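Local coordinates for putative esterase (Sulfolobus solfataricus P2, PDB 2RAU), which is probably a lipase or esterase of the alpha/beta-hydrolase superfamily that splits ester bonds, and that carries bound calcium in the crystal, at residues A[55-59]-A[98-102]; A[68-72]-A[271-275]; A[172-176]-A[346-350]. All blocks are in the same frame, centred on the assembly; numbering follows the deposited sequence.

Contact 1. Residues A[55-59]-A[98-102]; sequences ILPGT and TIDYR
Tyr101 reaches back from just beyond strand 94-100 and lays its ring alongside Pro57, the two side chains sliding past each other in opposite directions. The phenol OH donates a hydrogen bond to Pro57 O over 2.7 Å, at a C=O...O angle of 139°, and that oxygen lies at the ring's edge, in its plane. Ring carbon CZ of Tyr101 comes within 3.8 Å of Pro57 CD. The tyrosine gets there because its CG stands anti to the carbonyl carbon (chi1 -60°).

This is the close-packed part: Pro57 CG rests 3.3 Å from Ile99 O, and Pro57 CD meets the CG2 methyl of Ile99 at 3.6 Å. Leu56 crosses Ile99 obliquely, its CD2 3.8 Å from that same CG2. At the start of the segments Thr98 OG1 donates to Ile55 O over 2.8 Å. The looser margin is at Gly58, whose O sits 4.3 Å from Tyr101 CE2, and beyond it Thr59, partly exposed, turns away.

The two parallel strands, 52-56 and 94-100, belong to the central sheet, and helix 153-169 covers Leu56 and Tyr101 through Ala157 and Phe153. Two side-chain hydroxyls thus take up two buried carbonyls where the strands splay apart, so side chains tie the chain leaving strand 52-56 to its neighbour.

Contact 2. Residues A[68-72]-A[271-275]; sequences TISWN and SFDPY
The indole of Trp71 runs along the backbone of residues 271-274, its five-membered ring nearest: CD1 stands 3.7 Å from Phe272 O, and CB is equally close to Ser271 O. With CG anti to the backbone N (chi1 -176°), the ring swings out toward Asp273. There NE1 gives a weak, bent hydrogen bond to Asp273 OD1, 2.9 Å long with an angle of only 122° at the hydrogen. The carboxylate oxygen sits at the indole's edge, in its plane, although the ring and carboxylate planes are turned 70° apart. The stronger partner of OD1 is His104, whose ring also meets Trp71 nearly at a right angle. Pro274 crosses the indole about perpendicularly, with CD 3.8 Å from NE1.

At the other end Ile69 CG2 touches Ser271 OG at 3.8 Å, while that hydroxyl is hydrogen-bonded to Gln65 NE2 and Pro267 O. Between the two segments a water donates to both Ser70 O and Ser271 O, at 2.7 and 2.8 Å, and so joins two backbones that share no direct hydrogen bond. Cut back to alanine, Trp71 would probably leave a gap beside Phe272 O and Pro274 and cost Asp273 OD1 its weak N-H partner, leaving it to His104.

The contact joins the short strand 70-71, which follows helix 63-68, to the loop leaving helix 262-270. Here the long insertion between strands 170-176 and 297-302 packs on the excursion after strand 52-56, consistent with a cap over an alpha/beta-hydrolase core.

Contact 3. Residues A[172-176]-A[346-350]; sequences GLILL and VLKWL
This is a purely apolar helix-on-sheet contact: helix 338-353, close to the C-terminus, packs against strand 170-176 of the central sheet. The two short segments run nearly antiparallel, at 168°, with their axes 10.7 Å apart. Ile174 points from the strand into the helix. Its CD1 lies 3.8 Å from Val346 CG1. The same methyl is 4.0 Å from Leu350 CD2, one helical turn further on. Ile174 CG1 presses against the six-membered ring of Trp349, 3.6 Å from CZ3.

A C-terminal helix laid on the parallel strands in this way is part of the alpha/beta-hydrolase fold, in which helices cover both faces of the sheet. Strand 297-302 shares the cover: Val346 also rests on Phe300 and Trp349 on Ile298.

In Trp349 a chi1 of -179° carries the indole away from the backbone N toward the start of the strand, and brings CH2 to 4.1 Å from Gly172 CA, at the ring's edge near its plane. A beta carbon on Gly172 would be tight against CH2. At the opposite end of the strand segment, Leu176 CD2 meets Val346 CG2 at 4.0 Å, the side chains crossing at about a right angle.

Contacts 1 and 3 both reach the central sheet, with centres about 17 Å apart and nearest atoms about 5 Å apart; strand 146-151 lies between strands 52-56 and 170-176. Contact 2 sits beside contact 1, centres about 11 Å apart, and touches it where Thr59 O meets Phe272 CE1 at 4.0 Å. It is about 25 Å from contact 3, centre to centre, across the middle of the chain. Leu56 touches the probable nucleophile elbow, and Gly58 the probable Ser-His-Asp triad. Unidentified ligand atoms lie about 4 Å from Gly58 and also about 4 Å from Ile69, consistent with a pocket near contacts 1 and 2. The annotated calcium site lies away from all three.

Contact 1. Residues A[55-59]-A[98-102]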
ATOM      1  N   ILE A  55       4.660   3.201   6.781  1.00 26.19           N
ATOM      2  CA  ILE A  55       3.807   2.225   6.073  1.00 26.11           C
ATOM      3  C   ILE A  55       4.048   2.268   4.582  1.00 24.04           C
ATOM      4  O   ILE A  55       3.908   3.290   3.951  1.00 25.95           O
ATOM      5  CB  ILE A  55       2.301   2.420   6.438  1.00 26.36           C
ATOM      6  CG1 ILE A  55       2.166   2.550   7.982  1.00 29.21           C
ATOM      7  CG2 ILE A  55       1.433   1.238   5.848  1.00 22.66           C
ATOM      8  CD1 ILE A  55       0.758   2.577   8.556  1.00 29.06           C
ATOM      9  N   LEU A  56       4.438   1.123   4.044  1.00 20.36           N
ATOM     10  CA  LEU A  56       4.710   0.924   2.636  1.00 23.71           C
ATOM     11  C   LEU A  56       3.446   0.474   1.893  1.00 25.32           C
ATOM     12  O   LEU A  56       2.878  -0.564   2.212  1.00 24.64           O
ATOM     13  CB  LEU A  56       5.823  -0.109   2.500  1.00 23.82           C
ATOM     14  CG  LEU A  56       7.207   0.188   3.139  1.00 24.45           C
ATOM     15  CD1 LEU A  56       8.220  -0.879   2.793  1.00 22.71           C
ATOM     16  CD2 LEU A  56       7.709   1.626   2.763  1.00 23.19           C
ATOM     17  N   PRO A  57       2.973   1.275   0.933  1.00 26.26           N
ATOM     18  CA  PRO A  57       1.803   0.830   0.199  1.00 26.06           C
ATOM     19  C   PRO A  57       2.050  -0.367  -0.694  1.00 26.40           C
ATOM     20  O   PRO A  57       3.180  -0.694  -0.986  1.00 29.12           O
ATOM     21  CB  PRO A  57       1.448   2.036  -0.676  1.00 24.38           C
ATOM     22  CG  PRO A  57       2.181   3.210  -0.010  1.00 26.55           C
ATOM     23  CD  PRO A  57       3.413   2.620   0.515  1.00 26.20           C
ATOM     24  N   GLY A  58       0.938  -0.941  -1.192  1.00 25.86           N
ATOM     25  CA  GLY A  58       0.957  -2.098  -2.070  1.00 26.05           C
ATOM     26  C   GLY A  58       0.867  -1.654  -3.517  1.00 26.96           C
ATOM     27  O   GLY A  58       1.044  -0.496  -3.812  1.00 26.03           O
ATOM     28  N   THR A  59       0.641  -2.611  -4.419  1.00 27.78           N
ATOM     29  CA  THR A  59       0.618  -2.378  -5.857  1.00 28.08           C
ATOM     30  C   THR A  59      -0.458  -1.354  -6.227  1.00 29.18           C
ATOM     31  O   THR A  59      -1.607  -1.481  -5.813  1.00 27.53           O
ATOM     32  CB  THR A  59       0.333  -3.697  -6.600  1.00 27.25           C
ATOM     33  OG1 THR A  59       1.161  -4.704  -6.045  1.00 29.78           O
ATOM     34  CG2 THR A  59       0.626  -3.613  -8.095  1.00 27.68           C
ATOM     35  N   THR A  98       4.267   7.709   5.348  0.50 26.22           N
ATOM     36  CA  THR A  98       3.992   6.823   4.239  0.50 24.08           C
ATOM     37  C   THR A  98       4.495   7.472   2.939  0.50 24.23           C
ATOM     38  O   THR A  98       4.434   8.672   2.768  0.50 23.57           O
ATOM     39  CB  THR A  98       2.496   6.385   4.189  0.50 26.52           C
ATOM     40  OG1 THR A  98       2.291   5.458   3.105  0.50 17.63           O
ATOM     41  CG2 THR A  98       1.531   7.613   4.089  0.50 21.23           C
ATOM     42  N   ILE A  99       4.940   6.620   2.033  1.00 25.07           N
ATOM     43  CA  ILE A  99       5.698   6.971   0.823  1.00 25.46           C
ATOM     44  C   ILE A  99       4.842   6.868  -0.437  1.00 25.61           C
ATOM     45  O   ILE A  99       4.014   5.938  -0.572  1.00 25.70           O
ATOM     46  CB  ILE A  99       6.930   6.019   0.706  1.00 25.46           C
ATOM     47  CG1 ILE A  99       7.775   6.361  -0.530  1.00 27.67           C
ATOM     48  CG2 ILE A  99       6.505   4.537   0.699  1.00 25.83           C
ATOM     49  CD1 ILE A  99       9.168   5.551  -0.701  1.00 24.08           C
ATOM     50  N   ASP A 100       5.001   7.887  -1.293  1.00 25.58           N
ATOM     51  CA  ASP A 100       4.531   7.884  -2.648  1.00 25.41           C
ATOM     52  C   ASP A 100       5.699   7.390  -3.514  1.00 27.34           C
ATOM     53  O   ASP A 100       6.756   8.019  -3.592  1.00 27.53           O
ATOM     54  CB  ASP A 100       4.102   9.236  -3.130  1.00 25.10           C
ATOM     55  CG  ASP A 100       2.955   9.810  -2.341  1.00 27.01           C
ATOM     56  OD1 ASP A 100       2.035   9.053  -1.992  1.00 28.82           O
ATOM     57  OD2 ASP A 100       2.912  11.035  -2.130  1.00 29.20           O
ATOM     58  N   TYR A 101       5.527   6.212  -4.091  1.00 26.03           N
ATOM     59  CA  TYR A 101       6.518   5.645  -4.970  1.00 25.81           C
ATOM     60  C   TYR A 101       6.535   6.440  -6.264  1.00 26.22           C
ATOM     61  O   TYR A 101       5.628   7.227  -6.515  1.00 26.27           O
ATOM     62  CB  TYR A 101       6.145   4.235  -5.348  1.00 27.08           C
ATOM     63  CG  TYR A 101       6.010   3.268  -4.209  1.00 28.04           C
ATOM     64  CD1 TYR A 101       7.058   3.073  -3.296  1.00 26.43           C
ATOM     65  CD2 TYR A 101       4.863   2.506  -4.068  1.00 31.36           C
ATOM     66  CE1 TYR A 101       6.943   2.144  -2.263  1.00 24.87           C
ATOM     67  CE2 TYR A 101       4.743   1.571  -3.058  1.00 26.20           C
ATOM     68  CZ  TYR A 101       5.781   1.377  -2.158  1.00 28.06           C
ATOM     69  OH  TYR A 101       5.613   0.424  -1.171  1.00 25.01           O
ATOM     70  N   ARG A 102       7.510   6.157  -7.120  1.00 23.02           N
ATOM     71  CA  ARG A 102       7.639   6.857  -8.407  1.00 25.30           C
ATOM     72  C   ARG A 102       6.399   6.714  -9.297  1.00 25.89           C
ATOM     73  O   ARG A 102       6.116   7.583 -10.154  1.00 24.04           O
ATOM     74  CB  ARG A 102       8.908   6.396  -9.137  1.00 23.64           C
ATOM     75  CG  ARG A 102      10.185   6.627  -8.328  1.00 25.47           C
ATOM     76  CD  ARG A 102      11.393   6.238  -9.097  1.00 23.79           C
ATOM     77  NE  ARG A 102      12.555   6.180  -8.225  1.00 27.04           N
ATOM     78  CZ  ARG A 102      13.812   6.407  -8.600  1.00 29.34           C
ATOM     79  NH1 ARG A 102      14.132   6.741  -9.831  1.00 26.03           N
ATOM     80  NH2 ARG A 102      14.759   6.330  -7.698  1.00 24.79           N
TER

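Contact 2. Residues A[68-72]-A[271-275]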
ATOM      1  N   THR A  68      -5.438  10.116   2.511  1.00 25.28           N
ATOM      2  CA  THR A  68      -6.645  10.798   2.113  1.00 26.01           C
ATOM      3  C   THR A  68      -7.508  10.098   1.038  1.00 25.75           C
ATOM      4  O   THR A  68      -8.529  10.654   0.611  1.00 27.24           O
ATOM      5  CB  THR A  68      -6.345  12.270   1.679  1.00 29.50           C
ATOM      6  OG1 THR A  68      -5.326  12.259   0.697  1.00 26.52           O
ATOM      7  CG2 THR A  68      -5.908  13.168   2.864  1.00 29.81           C
ATOM      8  N   ILE A  69      -7.160   8.876   0.639  1.00 25.64           N
ATOM      9  CA  ILE A  69      -7.965   8.124  -0.315  1.00 26.26           C
ATOM     10  C   ILE A  69      -8.209   8.990  -1.550  1.00 24.18           C
ATOM     11  O   ILE A  69      -9.333   9.131  -2.047  1.00 27.22           O
ATOM     12  CB  ILE A  69      -9.284   7.572   0.310  1.00 27.50           C
ATOM     13  CG1 ILE A  69      -9.053   7.206   1.816  1.00 29.47           C
ATOM     14  CG2 ILE A  69      -9.761   6.300  -0.431  1.00 25.10           C
ATOM     15  CD1 ILE A  69     -10.279   6.682   2.549  1.00 29.24           C
ATOM     16  N   SER A  70      -7.103   9.570  -2.016  1.00 26.28           N
ATOM     17  CA  SER A  70      -7.085  10.475  -3.132  1.00 26.06           C
ATOM     18  C   SER A  70      -5.890  10.218  -4.055  1.00 26.75           C
ATOM     19  O   SER A  70      -4.937   9.493  -3.681  1.00 25.06           O
ATOM     20  CB  SER A  70      -7.113  11.900  -2.576  1.00 25.98           C
ATOM     21  OG  SER A  70      -5.956  12.281  -1.828  1.00 25.54           O
ATOM     22  N   TRP A  71      -5.988  10.747  -5.282  1.00 26.25           N
ATOM     23  CA  TRP A  71      -4.912  10.697  -6.295  1.00 24.37           C
ATOM     24  C   TRP A  71      -4.708  12.070  -6.877  1.00 26.57           C
ATOM     25  O   TRP A  71      -5.608  12.628  -7.503  1.00 25.11           O
ATOM     26  CB  TRP A  71      -5.319   9.749  -7.412  1.00 27.93           C
ATOM     27  CG  TRP A  71      -4.296   9.518  -8.469  1.00 25.08           C
ATOM     28  CD1 TRP A  71      -3.222   8.681  -8.418  1.00 26.22           C
ATOM     29  CD2 TRP A  71      -4.268  10.130  -9.760  1.00 27.25           C
ATOM     30  NE1 TRP A  71      -2.548   8.720  -9.605  1.00 25.92           N
ATOM     31  CE2 TRP A  71      -3.137   9.639 -10.430  1.00 23.75           C
ATOM     32  CE3 TRP A  71      -5.054  11.102 -10.378  1.00 27.84           C
ATOM     33  CZ2 TRP A  71      -2.809  10.040 -11.725  1.00 23.72           C
ATOM     34  CZ3 TRP A  71      -4.746  11.488 -11.651  1.00 23.53           C
ATOM     35  CH2 TRP A  71      -3.645  10.948 -12.326  1.00 24.32           C
ATOM     36  N   ASN A  72      -3.555  12.669  -6.604  1.00 25.86           N
ATOM     37  CA  ASN A  72      -3.290  13.995  -7.110  1.00 29.58           C
ATOM     38  C   ASN A  72      -4.315  14.990  -6.706  1.00 26.93           C
ATOM     39  O   ASN A  72      -4.652  15.925  -7.451  1.00 30.61           O
ATOM     40  CB  ASN A  72      -3.098  13.952  -8.643  1.00 29.38           C
ATOM     41  CG  ASN A  72      -1.755  13.358  -9.031  1.00 32.32           C
ATOM     42  OD1 ASN A  72      -0.704  13.737  -8.486  1.00 30.82           O
ATOM     43  ND2 ASN A  72      -1.761  12.489 -10.009  1.00 33.11           N
ATOM     44  N   SER A 271      -8.945   5.469  -6.479  1.00 26.92           N
ATOM     45  CA  SER A 271      -7.814   6.300  -6.128  1.00 23.91           C
ATOM     46  C   SER A 271      -6.431   5.684  -6.358  1.00 26.06           C
ATOM     47  O   SER A 271      -5.423   6.287  -6.013  1.00 25.58           O
ATOM     48  CB  SER A 271      -7.953   6.787  -4.677  1.00 23.64           C
ATOM     49  OG  SER A 271      -8.051   5.736  -3.740  1.00 24.90           O
ATOM     50  N   PHE A 272      -6.384   4.491  -6.915  1.00 24.15           N
ATOM     51  CA  PHE A 272      -5.116   3.885  -7.288  1.00 25.16           C
ATOM     52  C   PHE A 272      -4.353   4.727  -8.334  1.00 26.07           C
ATOM     53  O   PHE A 272      -4.946   5.464  -9.085  1.00 25.77           O
ATOM     54  CB  PHE A 272      -5.337   2.507  -7.915  1.00 23.38           C
ATOM     55  CG  PHE A 272      -5.570   1.366  -6.903  1.00 23.63           C
ATOM     56  CD1 PHE A 272      -4.861   1.287  -5.734  1.00 27.52           C
ATOM     57  CD2 PHE A 272      -6.486   0.388  -7.182  1.00 27.22           C
ATOM     58  CE1 PHE A 272      -5.058   0.253  -4.851  1.00 28.23           C
ATOM     59  CE2 PHE A 272      -6.676  -0.672  -6.299  1.00 28.02           C
ATOM     60  CZ  PHE A 272      -5.970  -0.712  -5.132  1.00 26.87           C
ATOM     61  N   ASP A 273      -3.020   4.553  -8.367  1.00 26.12           N
ATOM     62  CA  ASP A 273      -2.194   4.969  -9.491  1.00 28.16           C
ATOM     63  C   ASP A 273      -2.538   4.106 -10.718  1.00 25.29           C
ATOM     64  O   ASP A 273      -2.990   2.994 -10.589  1.00 25.09           O
ATOM     65  CB  ASP A 273      -0.703   4.806  -9.177  1.00 25.50           C
ATOM     66  CG  ASP A 273      -0.184   5.821  -8.160  1.00 25.48           C
ATOM     67  OD1 ASP A 273      -0.572   7.005  -8.257  1.00 26.49           O
ATOM     68  OD2 ASP A 273       0.738   5.452  -7.379  1.00 24.05           O
ATOM     69  N   PRO A 274      -2.335   4.639 -11.929  1.00 25.69           N
ATOM     70  CA  PRO A 274      -2.709   3.880 -13.122  1.00 26.91           C
ATOM     71  C   PRO A 274      -1.849   2.673 -13.478  1.00 27.95           C
ATOM     72  O   PRO A 274      -2.309   1.764 -14.148  1.00 24.99           O
ATOM     73  CB  PRO A 274      -2.583   4.933 -14.242  1.00 25.52           C
ATOM     74  CG  PRO A 274      -1.639   5.975 -13.676  1.00 25.85           C
ATOM     75  CD  PRO A 274      -1.886   6.004 -12.234  1.00 25.75           C
ATOM     76  N   TYR A 275      -0.575   2.727 -13.111  1.00 27.34           N
ATOM     77  CA  TYR A 275       0.422   1.777 -13.590  1.00 26.36           C
ATOM     78  C   TYR A 275       1.433   1.360 -12.551  1.00 25.45           C
ATOM     79  O   TYR A 275       1.780   2.121 -11.644  1.00 25.70           O
ATOM     80  CB  TYR A 275       1.198   2.375 -14.751  1.00 26.32           C
ATOM     81  CG  TYR A 275       0.380   2.862 -15.937  1.00 26.02           C
ATOM     82  CD1 TYR A 275      -0.367   1.958 -16.694  1.00 27.13           C
ATOM     83  CD2 TYR A 275       0.433   4.186 -16.358  1.00 28.38           C
ATOM     84  CE1 TYR A 275      -1.100   2.383 -17.810  1.00 31.90           C
ATOM     85  CE2 TYR A 275      -0.251   4.603 -17.484  1.00 28.16           C
ATOM     86  CZ  TYR A 275      -1.008   3.684 -18.202  1.00 32.24           C
ATOM     87  OH  TYR A 275      -1.700   4.046 -19.324  1.00 30.79           O
TER
HETATM   88  O   HOH W   1      -3.291   7.690  -4.922  1.00 16.08           O

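Contact 3. Residues A[172-176]-A[346-350]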
ATOM      1  N   GLY A 172      10.796  -3.200  14.456  1.00 28.32           N
ATOM      2  CA  GLY A 172       9.569  -3.964  14.474  1.00 27.34           C
ATOM      3  C   GLY A 172       8.963  -3.999  13.092  1.00 26.11           C
ATOM      4  O   GLY A 172       9.052  -3.017  12.341  1.00 24.74           O
ATOM      5  N   LEU A 173       8.360  -5.136  12.756  0.50 23.64           N
ATOM      6  CA  LEU A 173       7.699  -5.327  11.455  0.50 24.15           C
ATOM      7  C   LEU A 173       6.211  -5.620  11.625  0.50 25.29           C
ATOM      8  O   LEU A 173       5.815  -6.403  12.472  0.50 24.43           O
ATOM      9  CB  LEU A 173       8.367  -6.440  10.651  0.50 22.87           C
ATOM     10  CG  LEU A 173       9.677  -6.096   9.946  0.50 17.56           C
ATOM     11  CD1 LEU A 173      10.489  -7.378   9.673  0.50 16.24           C
ATOM     12  CD2 LEU A 173       9.444  -5.294   8.674  0.50 22.84           C
ATOM     13  N   ILE A 174       5.395  -4.923  10.839  1.00 27.69           N
ATOM     14  CA  ILE A 174       3.949  -5.124  10.823  1.00 25.83           C
ATOM     15  C   ILE A 174       3.530  -5.451   9.386  1.00 26.40           C
ATOM     16  O   ILE A 174       3.540  -4.582   8.512  1.00 26.97           O
ATOM     17  CB  ILE A 174       3.194  -3.867  11.278  1.00 26.91           C
ATOM     18  CG1 ILE A 174       3.632  -3.447  12.699  1.00 28.63           C
ATOM     19  CG2 ILE A 174       1.634  -4.061  11.144  1.00 22.26           C
ATOM     20  CD1 ILE A 174       3.373  -1.961  12.998  1.00 27.70           C
ATOM     21  N   LEU A 175       3.152  -6.704   9.132  1.00 22.87           N
ATOM     22  CA  LEU A 175       2.754  -7.140   7.786  1.00 25.71           C
ATOM     23  C   LEU A 175       1.228  -7.267   7.711  1.00 27.20           C
ATOM     24  O   LEU A 175       0.626  -8.085   8.397  1.00 24.88           O
ATOM     25  CB  LEU A 175       3.445  -8.466   7.426  1.00 25.39           C
ATOM     26  CG  LEU A 175       4.984  -8.462   7.558  1.00 25.92           C
ATOM     27  CD1 LEU A 175       5.547  -9.922   7.430  1.00 27.42           C
ATOM     28  CD2 LEU A 175       5.611  -7.419   6.545  1.00 29.94           C
ATOM     29  N   LEU A 176       0.621  -6.386   6.923  1.00 27.41           N
ATOM     30  CA  LEU A 176      -0.831  -6.286   6.757  1.00 25.69           C
ATOM     31  C   LEU A 176      -1.206  -6.991   5.440  1.00 24.14           C
ATOM     32  O   LEU A 176      -1.235  -6.400   4.345  1.00 28.47           O
ATOM     33  CB  LEU A 176      -1.265  -4.807   6.767  1.00 25.50           C
ATOM     34  CG  LEU A 176      -0.899  -4.016   8.048  1.00 24.29           C
ATOM     35  CD1 LEU A 176      -0.967  -2.524   7.825  1.00 29.98           C
ATOM     36  CD2 LEU A 176      -1.755  -4.436   9.232  1.00 23.94           C
ATOM     37  N   VAL A 346      -2.935  -3.936  15.988  1.00 23.75           N
ATOM     38  CA  VAL A 346      -1.621  -3.365  15.710  1.00 23.51           C
ATOM     39  C   VAL A 346      -1.195  -2.375  16.839  1.00 25.46           C
ATOM     40  O   VAL A 346      -0.071  -2.442  17.357  1.00 27.05           O
ATOM     41  CB  VAL A 346      -1.568  -2.650  14.333  1.00 21.61           C
ATOM     42  CG1 VAL A 346      -0.223  -1.861  14.210  1.00 23.61           C
ATOM     43  CG2 VAL A 346      -1.751  -3.627  13.167  1.00 27.64           C
ATOM     44  N   LEU A 347      -2.103  -1.505  17.269  1.00 24.69           N
ATOM     45  CA  LEU A 347      -1.810  -0.570  18.357  1.00 24.86           C
ATOM     46  C   LEU A 347      -1.413  -1.312  19.632  1.00 24.46           C
ATOM     47  O   LEU A 347      -0.478  -0.930  20.294  1.00 25.73           O
ATOM     48  CB  LEU A 347      -3.027   0.310  18.657  1.00 24.08           C
ATOM     49  CG  LEU A 347      -2.880   1.462  19.671  1.00 25.67           C
ATOM     50  CD1 LEU A 347      -1.876   2.465  19.152  1.00 26.47           C
ATOM     51  CD2 LEU A 347      -4.251   2.134  20.007  1.00 24.03           C
ATOM     52  N   LYS A 348      -2.146  -2.359  19.970  1.00 25.01           N
ATOM     53  CA  LYS A 348      -1.872  -3.103  21.179  1.00 26.01           C
ATOM     54  C   LYS A 348      -0.505  -3.770  21.071  1.00 25.49           C
ATOM     55  O   LYS A 348       0.269  -3.808  22.043  1.00 24.69           O
ATOM     56  CB  LYS A 348      -2.975  -4.130  21.414  1.00 27.34           C
ATOM     57  CG  LYS A 348      -2.765  -4.991  22.611  1.00 30.75           C
ATOM     58  CD  LYS A 348      -3.919  -5.988  22.757  1.00 38.56           C
ATOM     59  N   TRP A 349      -0.217  -4.337  19.904  1.00 24.60           N
ATOM     60  CA  TRP A 349       1.083  -4.949  19.660  1.00 26.10           C
ATOM     61  C   TRP A 349       2.202  -3.917  19.828  1.00 27.05           C
ATOM     62  O   TRP A 349       3.207  -4.207  20.481  1.00 26.68           O
ATOM     63  CB  TRP A 349       1.126  -5.556  18.257  1.00 24.72           C
ATOM     64  CG  TRP A 349       2.414  -6.213  17.950  1.00 26.20           C
ATOM     65  CD1 TRP A 349       2.779  -7.463  18.276  1.00 28.77           C
ATOM     66  CD2 TRP A 349       3.521  -5.631  17.255  1.00 26.16           C
ATOM     67  NE1 TRP A 349       4.045  -7.716  17.826  1.00 28.09           N
ATOM     68  CE2 TRP A 349       4.515  -6.608  17.168  1.00 27.65           C
ATOM     69  CE3 TRP A 349       3.733  -4.397  16.638  1.00 23.76           C
ATOM     70  CZ2 TRP A 349       5.756  -6.373  16.535  1.00 29.60           C
ATOM     71  CZ3 TRP A 349       4.971  -4.153  16.020  1.00 25.96           C
ATOM     72  CH2 TRP A 349       5.948  -5.147  15.954  1.00 23.03           C
ATOM     73  N   LEU A 350       2.044  -2.731  19.229  1.00 24.73           N
ATOM     74  CA  LEU A 350       3.015  -1.649  19.411  1.00 25.22           C
ATOM     75  C   LEU A 350       3.216  -1.277  20.890  1.00 28.15           C
ATOM     76  O   LEU A 350       4.337  -1.009  21.307  1.00 28.41           O
ATOM     77  CB  LEU A 350       2.641  -0.394  18.620  1.00 27.12           C
ATOM     78  CG  LEU A 350       2.754  -0.480  17.111  1.00 25.22           C
ATOM     79  CD1 LEU A 350       1.958   0.663  16.427  1.00 25.21           C
ATOM     80  CD2 LEU A 350       4.227  -0.536  16.678  1.00 23.04           C
TER